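Local coordinates for protein putative NADH-flavin reductase (Streptococcus pneumoniae TIGR4, PDB 4R01) that probably acts as an NADH-flavin reductase, an oxidoreductase that would bind its dinucleotide on a Rossmann-type NAD(P)-binding fold, at residues Ile44-Thr52 and Leu76-Phe84; Gln181-Leu191 and Lys202-Lys210. All coordinates share one frame; numbering follows the deposited sequence.

Interaction 1 of 2, residues Ile44-Thr52 and Leu76-Phe84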
ATOM      1  N   ILE A  44     -28.178  34.223   4.198  1.00 40.59           N
ATOM      2  CA  ILE A  44     -29.528  33.695   4.195  1.00 40.61           C
ATOM      3  C   ILE A  44     -29.610  32.597   5.244  1.00 41.09           C
ATOM      4  O   ILE A  44     -29.149  31.480   5.014  1.00 39.55           O
ATOM      5  CB  ILE A  44     -29.931  33.135   2.817  1.00 40.23           C
ATOM      6  CG1 ILE A  44     -29.712  34.182   1.725  1.00 41.71           C
ATOM      7  CG2 ILE A  44     -31.379  32.664   2.830  1.00 40.65           C
ATOM      8  CD1 ILE A  44     -30.036  33.682   0.330  1.00 49.84           C
ATOM      9  N   LYS A  45     -30.163  32.918   6.409  1.00 40.83           N
ATOM     10  CA  LYS A  45     -30.349  31.902   7.434  1.00 49.64           C
ATOM     11  C   LYS A  45     -31.627  31.139   7.144  1.00 49.48           C
ATOM     12  O   LYS A  45     -32.728  31.632   7.378  1.00 56.64           O
ATOM     13  CB  LYS A  45     -30.391  32.506   8.837  1.00 51.37           C
ATOM     14  CG  LYS A  45     -30.566  31.451   9.924  1.00 55.19           C
ATOM     15  CD  LYS A  45     -30.458  32.036  11.320  1.00 63.54           C
ATOM     16  CE  LYS A  45     -29.088  32.646  11.565  1.00 68.31           C
ATOM     17  NZ  LYS A  45     -28.947  33.124  12.970  1.00 74.84           N
ATOM     18  N   LYS A  46     -31.469  29.930   6.629  1.00 49.25           N
ATOM     19  CA  LYS A  46     -32.601  29.148   6.170  1.00 53.32           C
ATOM     20  C   LYS A  46     -32.210  27.680   6.133  1.00 53.17           C
ATOM     21  O   LYS A  46     -31.044  27.353   5.914  1.00 50.97           O
ATOM     22  CB  LYS A  46     -33.046  29.628   4.788  1.00 54.57           C
ATOM     23  CG  LYS A  46     -34.447  29.217   4.390  1.00 57.18           C
ATOM     24  CD  LYS A  46     -34.832  29.849   3.062  1.00 57.83           C
ATOM     25  CE  LYS A  46     -36.293  29.599   2.738  1.00 62.59           C
ATOM     26  NZ  LYS A  46     -36.676  30.158   1.412  1.00 66.14           N
ATOM     27  N   ASP A  47     -33.174  26.795   6.362  1.00 58.45           N
ATOM     28  CA  ASP A  47     -32.905  25.371   6.246  1.00 64.88           C
ATOM     29  C   ASP A  47     -32.705  25.025   4.780  1.00 63.19           C
ATOM     30  O   ASP A  47     -33.467  25.476   3.921  1.00 65.18           O
ATOM     31  CB  ASP A  47     -34.034  24.537   6.847  1.00 76.20           C
ATOM     32  CG  ASP A  47     -33.716  23.053   6.854  1.00 84.26           C
ATOM     33  OD1 ASP A  47     -32.997  22.601   7.771  1.00 86.37           O
ATOM     34  OD2 ASP A  47     -34.181  22.339   5.941  1.00 89.06           O
ATOM     35  N   LEU A  48     -31.673  24.234   4.507  1.00 57.49           N
ATOM     36  CA  LEU A  48     -31.297  23.866   3.147  1.00 55.24           C
ATOM     37  C   LEU A  48     -32.474  23.373   2.305  1.00 52.61           C
ATOM     38  O   LEU A  48     -32.682  23.836   1.183  1.00 49.29           O
ATOM     39  CB  LEU A  48     -30.209  22.791   3.182  1.00 58.18           C
ATOM     40  CG  LEU A  48     -29.834  22.180   1.833  1.00 59.55           C
ATOM     41  CD1 LEU A  48     -29.319  23.259   0.904  1.00 60.32           C
ATOM     42  CD2 LEU A  48     -28.803  21.081   2.004  1.00 60.89           C
ATOM     43  N   PHE A  49     -33.248  22.444   2.855  1.00 53.90           N
ATOM     44  CA  PHE A  49     -34.323  21.807   2.102  1.00 57.48           C
ATOM     45  C   PHE A  49     -35.597  22.645   2.076  1.00 60.34           C
ATOM     46  O   PHE A  49     -36.651  22.174   1.650  1.00 63.33           O
ATOM     47  CB  PHE A  49     -34.609  20.421   2.676  1.00 58.16           C
ATOM     48  CG  PHE A  49     -33.430  19.497   2.619  1.00 56.76           C
ATOM     49  CD1 PHE A  49     -33.164  18.763   1.476  1.00 58.75           C
ATOM     50  CD2 PHE A  49     -32.577  19.372   3.702  1.00 55.19           C
ATOM     51  CE1 PHE A  49     -32.075  17.915   1.418  1.00 59.53           C
ATOM     52  CE2 PHE A  49     -31.486  18.527   3.651  1.00 56.84           C
ATOM     53  CZ  PHE A  49     -31.235  17.798   2.506  1.00 58.75           C
ATOM     54  N   GLU A  50     -35.491  23.890   2.526  1.00 62.23           N
ATOM     55  CA  GLU A  50     -36.604  24.825   2.450  1.00 66.20           C
ATOM     56  C   GLU A  50     -36.290  25.938   1.458  1.00 60.61           C
ATOM     57  O   GLU A  50     -37.055  26.890   1.315  1.00 60.95           O
ATOM     58  CB  GLU A  50     -36.919  25.405   3.829  1.00 75.89           C
ATOM     59  CG  GLU A  50     -37.935  24.589   4.616  1.00 85.17           C
ATOM     60  CD  GLU A  50     -37.770  24.739   6.114  1.00 91.16           C
ATOM     61  OE1 GLU A  50     -37.077  25.685   6.544  1.00 92.10           O
ATOM     62  OE2 GLU A  50     -38.333  23.910   6.861  1.00 94.45           O
ATOM     63  N   LEU A  51     -35.161  25.802   0.770  1.00 54.33           N
ATOM     64  CA  LEU A  51     -34.760  26.768  -0.246  1.00 50.38           C
ATOM     65  C   LEU A  51     -35.706  26.750  -1.440  1.00 48.59           C
ATOM     66  O   LEU A  51     -36.253  25.707  -1.801  1.00 46.27           O
ATOM     67  CB  LEU A  51     -33.331  26.490  -0.718  1.00 49.35           C
ATOM     68  CG  LEU A  51     -32.181  26.826   0.233  1.00 45.71           C
ATOM     69  CD1 LEU A  51     -30.875  26.302  -0.334  1.00 46.03           C
ATOM     70  CD2 LEU A  51     -32.095  28.325   0.478  1.00 41.67           C
ATOM     71  N   THR A  52     -35.890  27.915  -2.049  1.00 47.45           N
ATOM     72  CA  THR A  52     -36.720  28.045  -3.238  1.00 49.49           C
ATOM     73  C   THR A  52     -35.869  28.521  -4.410  1.00 49.23           C
ATOM     74  O   THR A  52     -34.704  28.873  -4.230  1.00 48.40           O
ATOM     75  CB  THR A  52     -37.880  29.033  -3.016  1.00 51.58           C
ATOM     76  OG1 THR A  52     -37.368  30.371  -2.976  1.00 47.80           O
ATOM     77  CG2 THR A  52     -38.601  28.726  -1.709  1.00 49.25           C
ATOM     78  N   LEU A  76     -29.405  12.559   3.354  1.00 49.08           N
ATOM     79  CA  LEU A  76     -29.771  13.908   2.932  1.00 45.80           C
ATOM     80  C   LEU A  76     -28.859  14.431   1.825  1.00 39.62           C
ATOM     81  O   LEU A  76     -29.192  15.409   1.152  1.00 37.44           O
ATOM     82  CB  LEU A  76     -29.747  14.869   4.121  1.00 43.94           C
ATOM     83  CG  LEU A  76     -30.864  14.676   5.146  1.00 42.56           C
ATOM     84  CD1 LEU A  76     -30.711  15.664   6.289  1.00 44.00           C
ATOM     85  CD2 LEU A  76     -32.223  14.818   4.484  1.00 42.13           C
ATOM     86  N   HIS A  77     -27.711  13.783   1.643  1.00 34.81           N
ATOM     87  CA  HIS A  77     -26.812  14.125   0.546  1.00 36.52           C
ATOM     88  C   HIS A  77     -27.515  13.934  -0.791  1.00 39.07           C
ATOM     89  O   HIS A  77     -27.420  14.779  -1.681  1.00 41.97           O
ATOM     90  CB  HIS A  77     -25.536  13.279   0.594  1.00 37.69           C
ATOM     91  CG  HIS A  77     -24.524  13.761   1.587  1.00 39.32           C
ATOM     92  ND1 HIS A  77     -24.452  13.271   2.873  1.00 42.34           N
ATOM     93  CD2 HIS A  77     -23.546  14.690   1.483  1.00 35.58           C
ATOM     94  CE1 HIS A  77     -23.472  13.876   3.518  1.00 40.80           C
ATOM     95  NE2 HIS A  77     -22.906  14.743   2.698  1.00 37.37           N
ATOM     96  N   SER A  78     -28.227  12.819  -0.923  1.00 37.67           N
ATOM     97  CA  SER A  78     -28.961  12.527  -2.144  1.00 39.31           C
ATOM     98  C   SER A  78     -30.159  13.454  -2.289  1.00 41.20           C
ATOM     99  O   SER A  78     -30.421  13.977  -3.371  1.00 41.21           O
ATOM    100  CB  SER A  78     -29.420  11.068  -2.165  1.00 44.32           C
ATOM    101  OG  SER A  78     -28.313  10.189  -2.259  1.00 49.12           O
ATOM    102  N   LYS A  79     -30.880  13.660  -1.191  1.00 43.71           N
ATOM    103  CA  LYS A  79     -32.067  14.506  -1.218  1.00 45.48           C
ATOM    104  C   LYS A  79     -31.698  15.940  -1.578  1.00 42.54           C
ATOM    105  O   LYS A  79     -32.478  16.642  -2.221  1.00 42.46           O
ATOM    106  CB  LYS A  79     -32.796  14.466   0.126  1.00 50.22           C
ATOM    107  CG  LYS A  79     -34.223  14.990   0.067  1.00 52.74           C
ATOM    108  CD  LYS A  79     -34.811  15.174   1.457  1.00 57.46           C
ATOM    109  CE  LYS A  79     -36.240  15.699   1.386  1.00 61.56           C
ATOM    110  NZ  LYS A  79     -36.685  16.310   2.672  1.00 61.59           N
ATOM    111  N   SER A  80     -30.504  16.366  -1.172  1.00 37.92           N
ATOM    112  CA  SER A  80     -30.036  17.715  -1.476  1.00 41.59           C
ATOM    113  C   SER A  80     -29.834  17.883  -2.978  1.00 39.72           C
ATOM    114  O   SER A  80     -30.191  18.913  -3.547  1.00 40.24           O
ATOM    115  CB  SER A  80     -28.740  18.028  -0.723  1.00 42.35           C
ATOM    116  OG  SER A  80     -27.669  17.222  -1.184  1.00 45.64           O
ATOM    117  N   ILE A  81     -29.268  16.860  -3.612  1.00 38.59           N
ATOM    118  CA  ILE A  81     -29.082  16.857  -5.059  1.00 39.69           C
ATOM    119  C   ILE A  81     -30.415  16.979  -5.785  1.00 43.37           C
ATOM    120  O   ILE A  81     -30.568  17.802  -6.687  1.00 40.97           O
ATOM    121  CB  ILE A  81     -28.375  15.580  -5.536  1.00 42.26           C
ATOM    122  CG1 ILE A  81     -26.982  15.483  -4.917  1.00 40.10           C
ATOM    123  CG2 ILE A  81     -28.292  15.554  -7.052  1.00 43.35           C
ATOM    124  CD1 ILE A  81     -26.082  16.654  -5.244  1.00 40.54           C
ATOM    125  N   GLU A  82     -31.375  16.153  -5.380  1.00 48.43           N
ATOM    126  CA  GLU A  82     -32.708  16.168  -5.967  1.00 54.88           C
ATOM    127  C   GLU A  82     -33.340  17.547  -5.819  1.00 55.58           C
ATOM    128  O   GLU A  82     -33.997  18.042  -6.733  1.00 58.91           O
ATOM    129  CB  GLU A  82     -33.594  15.107  -5.314  1.00 63.23           C
ATOM    130  CG  GLU A  82     -34.639  14.513  -6.242  1.00 73.60           C
ATOM    131  CD  GLU A  82     -34.044  13.526  -7.230  1.00 77.19           C
ATOM    132  OE1 GLU A  82     -33.492  12.499  -6.784  1.00 75.26           O
ATOM    133  OE2 GLU A  82     -34.127  13.779  -8.450  1.00 81.87           O
ATOM    134  N   LEU A  83     -33.122  18.164  -4.661  1.00 52.78           N
ATOM    135  CA  LEU A  83     -33.638  19.500  -4.387  1.00 54.27           C
ATOM    136  C   LEU A  83     -32.978  20.558  -5.263  1.00 54.76           C
ATOM    137  O   LEU A  83     -33.659  21.374  -5.889  1.00 47.20           O
ATOM    138  CB  LEU A  83     -33.437  19.859  -2.915  1.00 50.88           C
ATOM    139  CG  LEU A  83     -33.623  21.343  -2.594  1.00 51.79           C
ATOM    140  CD1 LEU A  83     -35.095  21.738  -2.637  1.00 53.77           C
ATOM    141  CD2 LEU A  83     -33.009  21.681  -1.252  1.00 52.31           C
ATOM    142  N   PHE A  84     -31.648  20.547  -5.295  1.00 48.70           N
ATOM    143  CA  PHE A  84     -30.901  21.538  -6.056  1.00 46.74           C
ATOM    144  C   PHE A  84     -31.192  21.438  -7.545  1.00 50.11           C
ATOM    145  O   PHE A  84     -31.274  22.455  -8.236  1.00 52.32           O
ATOM    146  CB  PHE A  84     -29.405  21.394  -5.801  1.00 42.51           C
ATOM    147  CG  PHE A  84     -28.937  22.097  -4.564  1.00 45.72           C
ATOM    148  CD1 PHE A  84     -29.028  23.475  -4.466  1.00 48.42           C
ATOM    149  CD2 PHE A  84     -28.402  21.386  -3.502  1.00 45.89           C
ATOM    150  CE1 PHE A  84     -28.602  24.132  -3.332  1.00 48.13           C
ATOM    151  CE2 PHE A  84     -27.971  22.037  -2.364  1.00 46.07           C
ATOM    152  CZ  PHE A  84     -28.070  23.413  -2.282  1.00 48.20           C
TER
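The Phe49 ring presents its edge to helix 76-84: Leu76 O, the carbonyl carbon of Lys79 and Ser80 N all lie near the ring plane, with Phe49 CZ 3.4 Å from Leu76 O and Phe49 CE1 equally close to Ser80 N. One face carries Leu48 CD2 from the same turn, 4.0 Å above the plane and shifted toward the rim. Around the far end of the ring, Leu76 reaches CZ and CE2 with CB and both methyls, while the extended aliphatic chain of Lys79 runs along the CD1-CE1 side. Leu83 CD2 approaches the ring obliquely and sits 3.3 Å from Leu48 O, against the short 3-10 turn. The contact packs the connection that follows strand 42-45, the outermost parallel strand at one end of the Rossmann sheet, against helix 76-88, well along the chain. An Asx turn shapes that connection: Phe49 N donates to Asp47 OD2 over 3.2 Å, meeting the oxygen from above the carboxylate plane. Leu48 has its CG opposite the backbone N (chi1 173°), which sends CD1 to Phe84 CZ, 3.4 Å away, the two side chains meeting at about a right angle. Phe84 also meets Leu51 CD1 more loosely, at 4.3 Å from CE1, and together with Leu48 it rests on Ile7 of strand 3-7. Ser80, buried in the helix, touches the turn through its CB, 4.0 Å from Phe49 CE1.

Interaction 2 of 2, residues Gln181-Leu191 and Lys202-Lys210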
ATOM      1  N   GLN A 181      -3.217  13.505  -0.561  1.00 28.37           N
ATOM      2  CA  GLN A 181      -3.661  14.352   0.541  1.00 28.53           C
ATOM      3  C   GLN A 181      -3.855  15.781   0.054  1.00 27.71           C
ATOM      4  O   GLN A 181      -3.269  16.178  -0.951  1.00 30.30           O
ATOM      5  CB  GLN A 181      -2.658  14.326   1.696  1.00 31.76           C
ATOM      6  CG  GLN A 181      -1.308  14.935   1.344  1.00 40.46           C
ATOM      7  CD  GLN A 181      -0.377  15.037   2.535  1.00 49.77           C
ATOM      8  OE1 GLN A 181       0.168  14.038   3.002  1.00 50.89           O
ATOM      9  NE2 GLN A 181      -0.183  16.254   3.028  1.00 57.21           N
ATOM     10  N   ILE A 182      -4.684  16.546   0.758  1.00 25.69           N
ATOM     11  CA  ILE A 182      -4.823  17.972   0.476  1.00 27.50           C
ATOM     12  C   ILE A 182      -5.476  18.698   1.652  1.00 26.45           C
ATOM     13  O   ILE A 182      -6.304  18.131   2.369  1.00 27.35           O
ATOM     14  CB  ILE A 182      -5.639  18.226  -0.820  1.00 30.07           C
ATOM     15  CG1 ILE A 182      -5.423  19.656  -1.322  1.00 24.74           C
ATOM     16  CG2 ILE A 182      -7.120  17.925  -0.611  1.00 28.26           C
ATOM     17  CD1 ILE A 182      -6.045  19.931  -2.673  1.00 32.85           C
ATOM     18  N   SER A 183      -5.079  19.948   1.860  1.00 29.90           N
ATOM     19  CA  SER A 183      -5.662  20.773   2.911  1.00 29.34           C
ATOM     20  C   SER A 183      -6.972  21.382   2.433  1.00 31.95           C
ATOM     21  O   SER A 183      -7.217  21.468   1.230  1.00 31.84           O
ATOM     22  CB  SER A 183      -4.694  21.876   3.331  1.00 30.47           C
ATOM     23  OG  SER A 183      -4.465  22.777   2.264  1.00 33.43           O
ATOM     24  N   TYR A 184      -7.813  21.799   3.374  1.00 34.40           N
ATOM     25  CA  TYR A 184      -9.052  22.486   3.025  1.00 31.53           C
ATOM     26  C   TYR A 184      -8.737  23.775   2.275  1.00 30.60           C
ATOM     27  O   TYR A 184      -9.427  24.128   1.321  1.00 32.29           O
ATOM     28  CB  TYR A 184      -9.890  22.780   4.271  1.00 30.48           C
ATOM     29  CG  TYR A 184     -10.767  21.626   4.716  1.00 32.28           C
ATOM     30  CD1 TYR A 184     -10.416  20.309   4.439  1.00 28.74           C
ATOM     31  CD2 TYR A 184     -11.957  21.856   5.402  1.00 30.91           C
ATOM     32  CE1 TYR A 184     -11.216  19.254   4.842  1.00 26.86           C
ATOM     33  CE2 TYR A 184     -12.766  20.807   5.807  1.00 29.06           C
ATOM     34  CZ  TYR A 184     -12.390  19.507   5.524  1.00 30.25           C
ATOM     35  OH  TYR A 184     -13.188  18.457   5.922  1.00 32.04           O
ATOM     36  N   ALA A 185      -7.678  24.456   2.698  1.00 32.17           N
ATOM     37  CA  ALA A 185      -7.258  25.704   2.063  1.00 36.32           C
ATOM     38  C   ALA A 185      -6.869  25.500   0.597  1.00 35.81           C
ATOM     39  O   ALA A 185      -7.370  26.200  -0.285  1.00 36.48           O
ATOM     40  CB  ALA A 185      -6.103  26.323   2.836  1.00 37.12           C
ATOM     41  N   ASP A 186      -5.983  24.542   0.335  1.00 34.66           N
ATOM     42  CA  ASP A 186      -5.559  24.255  -1.035  1.00 35.51           C
ATOM     43  C   ASP A 186      -6.725  23.767  -1.896  1.00 35.55           C
ATOM     44  O   ASP A 186      -6.797  24.077  -3.087  1.00 35.07           O
ATOM     45  CB  ASP A 186      -4.430  23.221  -1.041  1.00 34.27           C
ATOM     46  CG  ASP A 186      -3.090  23.820  -0.652  1.00 37.92           C
ATOM     47  OD1 ASP A 186      -2.852  25.005  -0.968  1.00 37.34           O
ATOM     48  OD2 ASP A 186      -2.272  23.107  -0.032  1.00 42.13           O
ATOM     49  N   TYR A 187      -7.637  23.014  -1.286  1.00 33.44           N
ATOM     50  CA  TYR A 187      -8.825  22.519  -1.973  1.00 31.34           C
ATOM     51  C   TYR A 187      -9.723  23.675  -2.407  1.00 35.50           C
ATOM     52  O   TYR A 187     -10.240  23.684  -3.526  1.00 36.36           O
ATOM     53  CB  TYR A 187      -9.596  21.553  -1.070  1.00 28.71           C
ATOM     54  CG  TYR A 187     -10.908  21.055  -1.635  1.00 27.05           C
ATOM     55  CD1 TYR A 187     -10.957  19.921  -2.435  1.00 26.97           C
ATOM     56  CD2 TYR A 187     -12.102  21.707  -1.349  1.00 30.84           C
ATOM     57  CE1 TYR A 187     -12.157  19.458  -2.947  1.00 28.65           C
ATOM     58  CE2 TYR A 187     -13.303  21.254  -1.854  1.00 32.13           C
ATOM     59  CZ  TYR A 187     -13.327  20.130  -2.651  1.00 32.80           C
ATOM     60  OH  TYR A 187     -14.527  19.680  -3.153  1.00 35.84           O
ATOM     61  N   ALA A 188      -9.904  24.647  -1.517  1.00 36.39           N
ATOM     62  CA  ALA A 188     -10.704  25.828  -1.827  1.00 37.71           C
ATOM     63  C   ALA A 188     -10.106  26.578  -3.011  1.00 39.71           C
ATOM     64  O   ALA A 188     -10.828  27.031  -3.897  1.00 41.31           O
ATOM     65  CB  ALA A 188     -10.808  26.744  -0.612  1.00 36.75           C
ATOM     66  N   ILE A 189      -8.782  26.697  -3.020  1.00 39.13           N
ATOM     67  CA  ILE A 189      -8.080  27.353  -4.116  1.00 40.67           C
ATOM     68  C   ILE A 189      -8.398  26.677  -5.446  1.00 39.07           C
ATOM     69  O   ILE A 189      -8.731  27.342  -6.426  1.00 39.75           O
ATOM     70  CB  ILE A 189      -6.555  27.354  -3.890  1.00 42.86           C
ATOM     71  CG1 ILE A 189      -6.204  28.184  -2.653  1.00 45.58           C
ATOM     72  CG2 ILE A 189      -5.832  27.894  -5.113  1.00 43.27           C
ATOM     73  CD1 ILE A 189      -4.718  28.286  -2.387  1.00 46.66           C
ATOM     74  N   GLY A 190      -8.311  25.351  -5.469  1.00 36.44           N
ATOM     75  CA  GLY A 190      -8.590  24.594  -6.675  1.00 36.50           C
ATOM     76  C   GLY A 190     -10.036  24.709  -7.116  1.00 36.62           C
ATOM     77  O   GLY A 190     -10.326  24.823  -8.307  1.00 36.92           O
ATOM     78  N   LEU A 191     -10.948  24.693  -6.149  1.00 36.60           N
ATOM     79  CA  LEU A 191     -12.374  24.765  -6.445  1.00 37.24           C
ATOM     80  C   LEU A 191     -12.764  26.129  -7.028  1.00 40.12           C
ATOM     81  O   LEU A 191     -13.551  26.204  -7.972  1.00 42.99           O
ATOM     82  CB  LEU A 191     -13.187  24.463  -5.184  1.00 36.53           C
ATOM     83  CG  LEU A 191     -14.698  24.273  -5.336  1.00 36.42           C
ATOM     84  CD1 LEU A 191     -15.196  23.224  -4.356  1.00 37.39           C
ATOM     85  CD2 LEU A 191     -15.438  25.584  -5.130  1.00 34.51           C
ATOM     86  N   LYS A 202     -20.841  19.155 -16.061  1.00 56.58           N
ATOM     87  CA  LYS A 202     -21.483  17.839 -16.017  1.00 54.48           C
ATOM     88  C   LYS A 202     -20.460  16.706 -15.937  1.00 52.84           C
ATOM     89  O   LYS A 202     -20.598  15.683 -16.606  1.00 54.29           O
ATOM     90  CB  LYS A 202     -22.395  17.638 -17.230  1.00 52.17           C
ATOM     91  CG  LYS A 202     -23.458  18.710 -17.399  1.00 50.90           C
ATOM     92  CD  LYS A 202     -24.367  18.387 -18.570  1.00 53.52           C
ATOM     93  CE  LYS A 202     -25.278  19.548 -18.908  1.00 52.57           C
ATOM     94  NZ  LYS A 202     -26.164  19.212 -20.053  1.00 56.16           N
ATOM     95  N   GLU A 203     -19.437  16.894 -15.112  1.00 51.35           N
ATOM     96  CA  GLU A 203     -18.446  15.853 -14.872  1.00 52.33           C
ATOM     97  C   GLU A 203     -17.759  16.068 -13.528  1.00 50.57           C
ATOM     98  O   GLU A 203     -17.936  17.107 -12.890  1.00 51.64           O
ATOM     99  CB  GLU A 203     -17.416  15.814 -16.003  1.00 56.73           C
ATOM    100  CG  GLU A 203     -16.795  17.157 -16.346  1.00 57.78           C
ATOM    101  CD  GLU A 203     -15.686  17.039 -17.376  1.00 56.72           C
ATOM    102  OE1 GLU A 203     -14.664  16.384 -17.079  1.00 55.73           O
ATOM    103  OE2 GLU A 203     -15.839  17.592 -18.485  1.00 56.92           O
ATOM    104  N   ARG A 204     -16.991  15.076 -13.089  1.00 47.35           N
ATOM    105  CA  ARG A 204     -16.283  15.186 -11.821  1.00 42.89           C
ATOM    106  C   ARG A 204     -14.792  15.430 -11.993  1.00 41.64           C
ATOM    107  O   ARG A 204     -14.127  14.757 -12.781  1.00 38.82           O
ATOM    108  CB  ARG A 204     -16.470  13.932 -10.967  1.00 41.66           C
ATOM    109  CG  ARG A 204     -15.431  13.875  -9.856  1.00 42.49           C
ATOM    110  CD  ARG A 204     -15.507  12.636  -9.023  1.00 42.97           C
ATOM    111  NE  ARG A 204     -15.241  11.426  -9.786  1.00 37.91           N
ATOM    112  CZ  ARG A 204     -15.261  10.219  -9.244  1.00 37.91           C
ATOM    113  NH1 ARG A 204     -15.510  10.099  -7.947  1.00 36.92           N
ATOM    114  NH2 ARG A 204     -15.026   9.144  -9.980  1.00 44.10           N
ATOM    115  N   ILE A 205     -14.278  16.393 -11.236  1.00 40.05           N
ATOM    116  CA  ILE A 205     -12.845  16.603 -11.134  1.00 39.86           C
ATOM    117  C   ILE A 205     -12.366  16.206  -9.743  1.00 36.87           C
ATOM    118  O   ILE A 205     -13.174  16.026  -8.829  1.00 34.91           O
ATOM    119  CB  ILE A 205     -12.470  18.064 -11.406  1.00 39.74           C
ATOM    120  CG1 ILE A 205     -13.207  18.985 -10.430  1.00 34.61           C
ATOM    121  CG2 ILE A 205     -12.800  18.430 -12.843  1.00 40.39           C
ATOM    122  CD1 ILE A 205     -12.903  20.451 -10.629  1.00 37.28           C
ATOM    123  N   SER A 206     -11.054  16.068  -9.582  1.00 33.93           N
ATOM    124  CA  SER A 206     -10.478  15.748  -8.280  1.00 31.90           C
ATOM    125  C   SER A 206      -9.266  16.630  -7.995  1.00 31.12           C
ATOM    126  O   SER A 206      -8.576  17.071  -8.918  1.00 31.20           O
ATOM    127  CB  SER A 206     -10.091  14.267  -8.207  1.00 32.24           C
ATOM    128  OG  SER A 206      -9.225  13.915  -9.271  1.00 32.58           O
ATOM    129  N   LEU A 207      -9.015  16.887  -6.714  1.00 30.21           N
ATOM    130  CA  LEU A 207      -7.935  17.779  -6.306  1.00 30.20           C
ATOM    131  C   LEU A 207      -6.999  17.107  -5.305  1.00 30.02           C
ATOM    132  O   LEU A 207      -7.424  16.242  -4.539  1.00 28.87           O
ATOM    133  CB  LEU A 207      -8.510  19.066  -5.709  1.00 25.23           C
ATOM    134  CG  LEU A 207      -9.349  19.918  -6.663  1.00 27.22           C
ATOM    135  CD1 LEU A 207     -10.042  21.047  -5.910  1.00 29.27           C
ATOM    136  CD2 LEU A 207      -8.471  20.471  -7.768  1.00 29.41           C
ATOM    137  N   LEU A 208      -5.727  17.507  -5.316  1.00 30.34           N
ATOM    138  CA  LEU A 208      -4.737  16.928  -4.410  1.00 31.56           C
ATOM    139  C   LEU A 208      -3.485  17.793  -4.354  1.00 32.58           C
ATOM    140  O   LEU A 208      -3.239  18.589  -5.256  1.00 32.03           O
ATOM    141  CB  LEU A 208      -4.411  15.489  -4.838  1.00 36.68           C
ATOM    142  CG  LEU A 208      -3.759  15.127  -6.183  1.00 45.01           C
ATOM    143  CD1 LEU A 208      -2.222  15.130  -6.123  1.00 51.42           C
ATOM    144  CD2 LEU A 208      -4.316  13.814  -6.739  1.00 46.69           C
ATOM    145  N   GLU A 209      -2.710  17.641  -3.283  1.00 35.32           N
ATOM    146  CA  GLU A 209      -1.545  18.492  -3.025  1.00 42.75           C
ATOM    147  C   GLU A 209      -0.372  18.190  -3.957  1.00 44.84           C
ATOM    148  O   GLU A 209      -0.249  17.075  -4.462  1.00 39.89           O
ATOM    149  CB  GLU A 209      -1.094  18.338  -1.569  1.00 43.59           C
ATOM    150  CG  GLU A 209      -0.063  19.352  -1.098  1.00 48.54           C
ATOM    151  CD  GLU A 209       0.513  18.999   0.259  1.00 54.43           C
ATOM    152  OE1 GLU A 209       1.689  19.333   0.519  1.00 57.58           O
ATOM    153  OE2 GLU A 209      -0.210  18.379   1.065  1.00 57.14           O
ATOM    154  N   LYS A 210       0.478  19.198  -4.162  1.00 51.45           N
ATOM    155  CA  LYS A 210       1.717  19.100  -4.944  1.00 56.47           C
ATOM    156  C   LYS A 210       1.445  18.893  -6.427  1.00 56.58           C
ATOM    157  O   LYS A 210       2.079  19.523  -7.276  1.00 58.67           O
ATOM    158  CB  LYS A 210       2.609  17.971  -4.418  1.00 59.70           C
ATOM    159  CG  LYS A 210       2.936  18.074  -2.936  1.00 66.19           C
ATOM    160  CD  LYS A 210       4.009  17.074  -2.538  1.00 72.57           C
ATOM    161  CE  LYS A 210       4.293  17.138  -1.044  1.00 74.18           C
ATOM    162  NZ  LYS A 210       3.172  16.570  -0.241  1.00 73.43           N
TER
HETATM  163  O   HOH W   1      -2.639  20.568   0.688  1.00 45.94           O
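Gln181 and Glu209 meet through two hydrogen bonds, one between backbones and one between side chains. Glu209 N donates to Gln181 O over 2.8 Å, and Gln181 NE2 donates to Glu209 OE2 at 2.9 Å. Both side chains run out extended and alongside each other, Glu209 with CG opposite its backbone N (chi1 -169°). The amide reaches the syn side of the carboxylate, the two planes 68° apart; the bond is bent, with an N-H...O angle of 135°. Glu209 OE1 has a weak salt bridge to the poorly ordered Lys210. A water accepts from Ser183 N, donates to Asp186 OD2 at 2.7 Å and gives a weak bond to Glu209 OE2, so it links the helix start to the strand end. OD1 of Asp186 is bonded to Gly163 N, and OD2, besides the water, to Thr162 OG1. Ser183 is the N-cap of helix 184-196: its OG accepts from Asp186 N at 3.0 Å and also bonds to Glu160 O. This helix packs on strand 203-209 of the Rossmann sheet, while the short strand 181-183 crosses that strand at 87° and pairs with strand 154-156. Leu207 projects from the strand onto the helix, its CD1 3.8 Å from Tyr187 CD1 and close to Gly190, where glycine, having no side chain, leaves room for the methyl. Tyr187 OH bonds to Val149 O, and Ile182 CD1 lies 3.6 Å from Leu208 N.

From the N terminus, the chain lays down strands 3-7, 27-32 and 42-45 before interaction 1, which brings the turn after strand 42-45 against helix 76-88 and closes a loop holding helix 53-56 and strand 61-64. The chain then passes through strand 94-98, helix 125-138 and strands 145-150, 154-156 and 165-168 before interaction 2 closes a much shorter loop: the rest of helix 184-196 and the turn into strand 203-209. The two contacts are in series, neither nested nor crossed. Their centres lie 24 Å apart on opposite sides of the chain's centre, yet both reach the same sheet: interaction 1 near outer strand 42-45, interaction 2 at strand 203-209, next to the other outermost strand, 165-168.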